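Local coordinates for protein PelD (Pseudomonas aeruginosa, PDB 4EU0) that binds cyclic-di-GMP and is an effector in pellicle formation, represented here by its C-terminal part with GAF and GGDEF-family domains, at residues A[104-112]-A[120-131]. Residues are numbered along the deposited sequence; the frame is centred on the assembly and turned at random.
Unlike the reference sequence in segment 104-112: A104 (reference Leu), A105 (reference Gln).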
loop_
_atom_site.group_PDB
_atom_site.type_symbol
_atom_site.label_atom_id
_atom_site.label_comp_id
_atom_site.label_asym_id
_atom_site.label_seq_id
_atom_site.Cartn_x
_atom_site.Cartn_y
_atom_site.Cartn_z
ATOM N N ALA A 104 -20.859 -17.644 6.091
ATOM C CA ALA A 104 -21.807 -16.742 6.727
ATOM C C ALA A 104 -21.278 -16.223 8.068
ATOM O O ALA A 104 -22.056 -15.860 8.955
ATOM C CB ALA A 104 -23.149 -17.430 6.893
ATOM N N ALA A 105 -19.952 -16.190 8.202
ATOM C CA ALA A 105 -19.289 -15.678 9.402
ATOM C C ALA A 105 -18.757 -14.259 9.206
ATOM O O ALA A 105 -19.026 -13.371 10.018
ATOM C CB ALA A 105 -18.158 -16.608 9.822
ATOM N N VAL A 106 -17.978 -14.062 8.145
ATOM C CA VAL A 106 -17.380 -12.760 7.833
ATOM C C VAL A 106 -17.409 -12.528 6.327
ATOM O O VAL A 106 -17.181 -13.454 5.537
ATOM C CB VAL A 106 -15.901 -12.643 8.322
ATOM C CG1 VAL A 106 -15.350 -11.239 8.056
ATOM C CG2 VAL A 106 -15.777 -12.946 9.791
ATOM N N CYS A 107 -17.707 -11.289 5.942
ATOM C CA CYS A 107 -17.513 -10.831 4.576
ATOM C C CYS A 107 -16.485 -9.711 4.534
ATOM O O CYS A 107 -16.605 -8.730 5.273
ATOM C CB CYS A 107 -18.829 -10.342 3.989
ATOM S SG CYS A 107 -19.873 -11.667 3.452
ATOM N N VAL A 108 -15.477 -9.862 3.675
ATOM C CA VAL A 108 -14.425 -8.848 3.546
ATOM C C VAL A 108 -14.354 -8.348 2.097
ATOM O O VAL A 108 -14.008 -9.113 1.194
ATOM C CB VAL A 108 -13.018 -9.363 3.987
ATOM C CG1 VAL A 108 -12.062 -8.194 4.181
ATOM C CG2 VAL A 108 -13.098 -10.178 5.280
ATOM N N PRO A 109 -14.682 -7.063 1.868
ATOM C CA PRO A 109 -14.561 -6.559 0.509
ATOM C C PRO A 109 -13.115 -6.164 0.232
ATOM O O PRO A 109 -12.404 -5.735 1.148
ATOM C CB PRO A 109 -15.453 -5.326 0.529
ATOM C CG PRO A 109 -15.275 -4.788 1.918
ATOM C CD PRO A 109 -15.064 -5.996 2.813
ATOM N N LEU A 110 -12.680 -6.333 -1.012
ATOM C CA LEU A 110 -11.363 -5.879 -1.430
ATOM C C LEU A 110 -11.579 -4.558 -2.155
ATOM O O LEU A 110 -12.131 -4.516 -3.263
ATOM C CB LEU A 110 -10.675 -6.920 -2.327
ATOM C CG LEU A 110 -10.092 -8.210 -1.746
ATOM C CD1 LEU A 110 -11.138 -9.167 -1.146
ATOM C CD2 LEU A 110 -9.323 -8.916 -2.844
ATOM N N VAL A 111 -11.191 -3.475 -1.487
ATOM C CA VAL A 111 -11.524 -2.123 -1.922
ATOM C C VAL A 111 -10.243 -1.347 -2.206
ATOM O O VAL A 111 -9.375 -1.241 -1.334
ATOM C CB VAL A 111 -12.346 -1.365 -0.844
ATOM C CG1 VAL A 111 -12.882 -0.050 -1.393
ATOM C CG2 VAL A 111 -13.502 -2.213 -0.319
ATOM N N ASP A 112 -10.125 -0.815 -3.422
ATOM C CA ASP A 112 -8.962 0.001 -3.776
ATOM C C ASP A 112 -8.993 1.391 -3.120
ATOM O O ASP A 112 -9.966 1.748 -2.448
ATOM C CB ASP A 112 -8.745 0.063 -5.314
ATOM C CG ASP A 112 -9.764 0.941 -6.049
ATOM O OD1 ASP A 112 -10.475 1.765 -5.430
ATOM O OD2 ASP A 112 -9.851 0.809 -7.293
ATOM N N LEU A 120 -14.837 -9.810 -3.361
ATOM C CA LEU A 120 -15.421 -10.101 -2.062
ATOM C C LEU A 120 -14.834 -11.401 -1.510
ATOM O O LEU A 120 -14.790 -12.408 -2.210
ATOM C CB LEU A 120 -16.944 -10.207 -2.227
ATOM C CG LEU A 120 -17.884 -10.606 -1.090
ATOM C CD1 LEU A 120 -19.316 -10.288 -1.498
ATOM C CD2 LEU A 120 -17.765 -12.072 -0.805
ATOM N N LEU A 121 -14.372 -11.367 -0.260
ATOM C CA LEU A 121 -14.031 -12.588 0.471
ATOM C C LEU A 121 -15.224 -12.961 1.347
ATOM O O LEU A 121 -15.617 -12.177 2.210
ATOM C CB LEU A 121 -12.785 -12.385 1.351
ATOM C CG LEU A 121 -12.420 -13.509 2.334
ATOM C CD1 LEU A 121 -11.865 -14.715 1.605
ATOM C CD2 LEU A 121 -11.434 -13.030 3.395
ATOM N N ALA A 122 -15.803 -14.139 1.108
ATOM C CA ALA A 122 -16.918 -14.646 1.907
ATOM C C ALA A 122 -16.441 -15.828 2.732
ATOM O O ALA A 122 -16.008 -16.840 2.184
ATOM C CB ALA A 122 -18.086 -15.059 1.009
ATOM N N VAL A 123 -16.495 -15.686 4.051
ATOM C CA VAL A 123 -15.996 -16.732 4.944
ATOM C C VAL A 123 -17.151 -17.473 5.601
ATOM O O VAL A 123 -17.957 -16.872 6.312
ATOM C CB VAL A 123 -15.055 -16.164 6.026
ATOM C CG1 VAL A 123 -14.567 -17.288 6.938
ATOM C CG2 VAL A 123 -13.870 -15.433 5.389
ATOM N N GLU A 124 -17.224 -18.779 5.347
ATOM C CA GLU A 124 -18.230 -19.633 5.961
ATOM C C GLU A 124 -17.759 -20.211 7.293
ATOM O O GLU A 124 -18.560 -20.389 8.208
ATOM C CB GLU A 124 -18.705 -20.745 5.014
ATOM C CG GLU A 124 -17.845 -20.995 3.783
ATOM C CD GLU A 124 -18.293 -20.214 2.545
ATOM O OE1 GLU A 124 -19.268 -19.431 2.643
ATOM O OE2 GLU A 124 -17.672 -20.399 1.467
ATOM N N GLN A 125 -16.460 -20.486 7.397
ATOM C CA GLN A 125 -15.902 -21.064 8.618
ATOM C C GLN A 125 -14.476 -20.597 8.910
ATOM O O GLN A 125 -13.571 -20.724 8.084
ATOM C CB GLN A 125 -15.955 -22.597 8.560
ATOM C CG GLN A 125 -15.570 -23.298 9.870
ATOM C CD GLN A 125 -15.349 -24.785 9.691
ATOM O OE1 GLN A 125 -16.250 -25.514 9.277
ATOM N NE2 GLN A 125 -14.147 -25.249 10.025
ATOM N N MET A 126 -14.296 -20.058 10.110
ATOM C CA MET A 126 -12.979 -19.806 10.679
ATOM C C MET A 126 -13.075 -20.186 12.151
ATOM O O MET A 126 -14.161 -20.109 12.726
ATOM C CB MET A 126 -12.583 -18.333 10.523
ATOM C CG MET A 126 -13.679 -17.366 10.931
ATOM S SD MET A 126 -13.253 -15.643 10.640
ATOM C CE MET A 126 -13.200 -15.471 8.876
ATOM N N PRO A 127 -11.955 -20.623 12.760
ATOM C CA PRO A 127 -11.965 -20.975 14.179
ATOM C C PRO A 127 -12.442 -19.809 15.047
ATOM O O PRO A 127 -12.084 -18.663 14.797
ATOM C CB PRO A 127 -10.495 -21.293 14.479
ATOM C CG PRO A 127 -9.891 -21.645 13.182
ATOM C CD PRO A 127 -10.653 -20.899 12.126
ATOM N N PHE A 128 -13.241 -20.108 16.066
ATOM C CA PHE A 128 -13.810 -19.066 16.924
ATOM C C PHE A 128 -12.748 -18.240 17.639
ATOM O O PHE A 128 -12.954 -17.051 17.887
ATOM C CB PHE A 128 -14.752 -19.684 17.949
ATOM C CG PHE A 128 -15.526 -18.679 18.762
ATOM C CD1 PHE A 128 -16.700 -18.113 18.263
ATOM C CD2 PHE A 128 -15.104 -18.329 20.045
ATOM C CE1 PHE A 128 -17.432 -17.199 19.026
ATOM C CE2 PHE A 128 -15.827 -17.415 20.812
ATOM C CZ PHE A 128 -16.995 -16.852 20.306
ATOM N N PHE A 129 -11.618 -18.864 17.965
ATOM C CA PHE A 129 -10.560 -18.161 18.693
ATOM C C PHE A 129 -9.881 -17.043 17.892
ATOM O O PHE A 129 -9.186 -16.212 18.473
ATOM C CB PHE A 129 -9.535 -19.130 19.308
ATOM C CG PHE A 129 -8.782 -19.962 18.304
ATOM C CD1 PHE A 129 -7.653 -19.463 17.664
ATOM C CD2 PHE A 129 -9.187 -21.262 18.024
ATOM C CE1 PHE A 129 -6.955 -20.233 16.737
ATOM C CE2 PHE A 129 -8.492 -22.042 17.103
ATOM C CZ PHE A 129 -7.378 -21.526 16.459
ATOM N N VAL A 130 -10.082 -17.026 16.571
ATOM C CA VAL A 130 -9.626 -15.906 15.726
ATOM C C VAL A 130 -10.796 -15.061 15.212
ATOM O O VAL A 130 -10.603 -14.114 14.453
ATOM C CB VAL A 130 -8.722 -16.346 14.523
ATOM C CG1 VAL A 130 -7.423 -16.977 15.020
ATOM C CG2 VAL A 130 -9.468 -17.275 13.559
ATOM N N PHE A 131 -12.011 -15.416 15.621
ATOM C CA PHE A 131 -13.198 -14.655 15.252
ATOM C C PHE A 131 -13.282 -13.435 16.171
ATOM O O PHE A 131 -14.110 -13.374 17.088
ATOM C CB PHE A 131 -14.451 -15.534 15.336
ATOM C CG PHE A 131 -15.691 -14.887 14.780
ATOM C CD1 PHE A 131 -15.835 -14.676 13.409
ATOM C CD2 PHE A 131 -16.715 -14.491 15.624
ATOM C CE1 PHE A 131 -16.981 -14.079 12.899
ATOM C CE2 PHE A 131 -17.866 -13.897 15.121
ATOM C CZ PHE A 131 -17.997 -13.688 13.755
#
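A classic beta bulge marks this contact: A105 and V106 both face V123, and V123 O accepts from A104 N and A105 N, with a weak third bond from V106 N. A105 N is 2.8 Å from V123 O and approaches almost end-on to the carbonyl. A104 N lies 3.0 Å from V123 O and comes in tilted 34° from the carbonyl plane. Beyond the bulge the antiparallel pairing is regular. V123 N bonds to V106 O. V108 N bonds to L121 O and L121 N to V108 O, each at 2.7 Å. C107 CA also makes a CH...O contact with L121 O.

V106, V108, L121 and V123 share one face. Helix 133-150 packs on V106 through F136 and on V108 through A143. V108 and L121 lie side by side and point the same way, with V108 CG2 3.8 Å from L121 CD2. V106 CB lies opposite V123 CB. V106 CG2, anti to its carbonyl carbon, lies 3.8 Å from M126 SD. V106 CG2 also meets the edge of the F131 ring, 3.5 Å from F131 CE1. A105 O lies at the ring edge, in plane, while F136 packs edge-to-face with F131.

The contact joins the two strands of the hairpin 106-111 and 117-123 in the GAF-domain sheet, and the chain that follows it to F131. Main-chain bonds set the register, apolar side chains fill the V106 and V108 face, and the bulge lets A104 N and A105 N share V123 O.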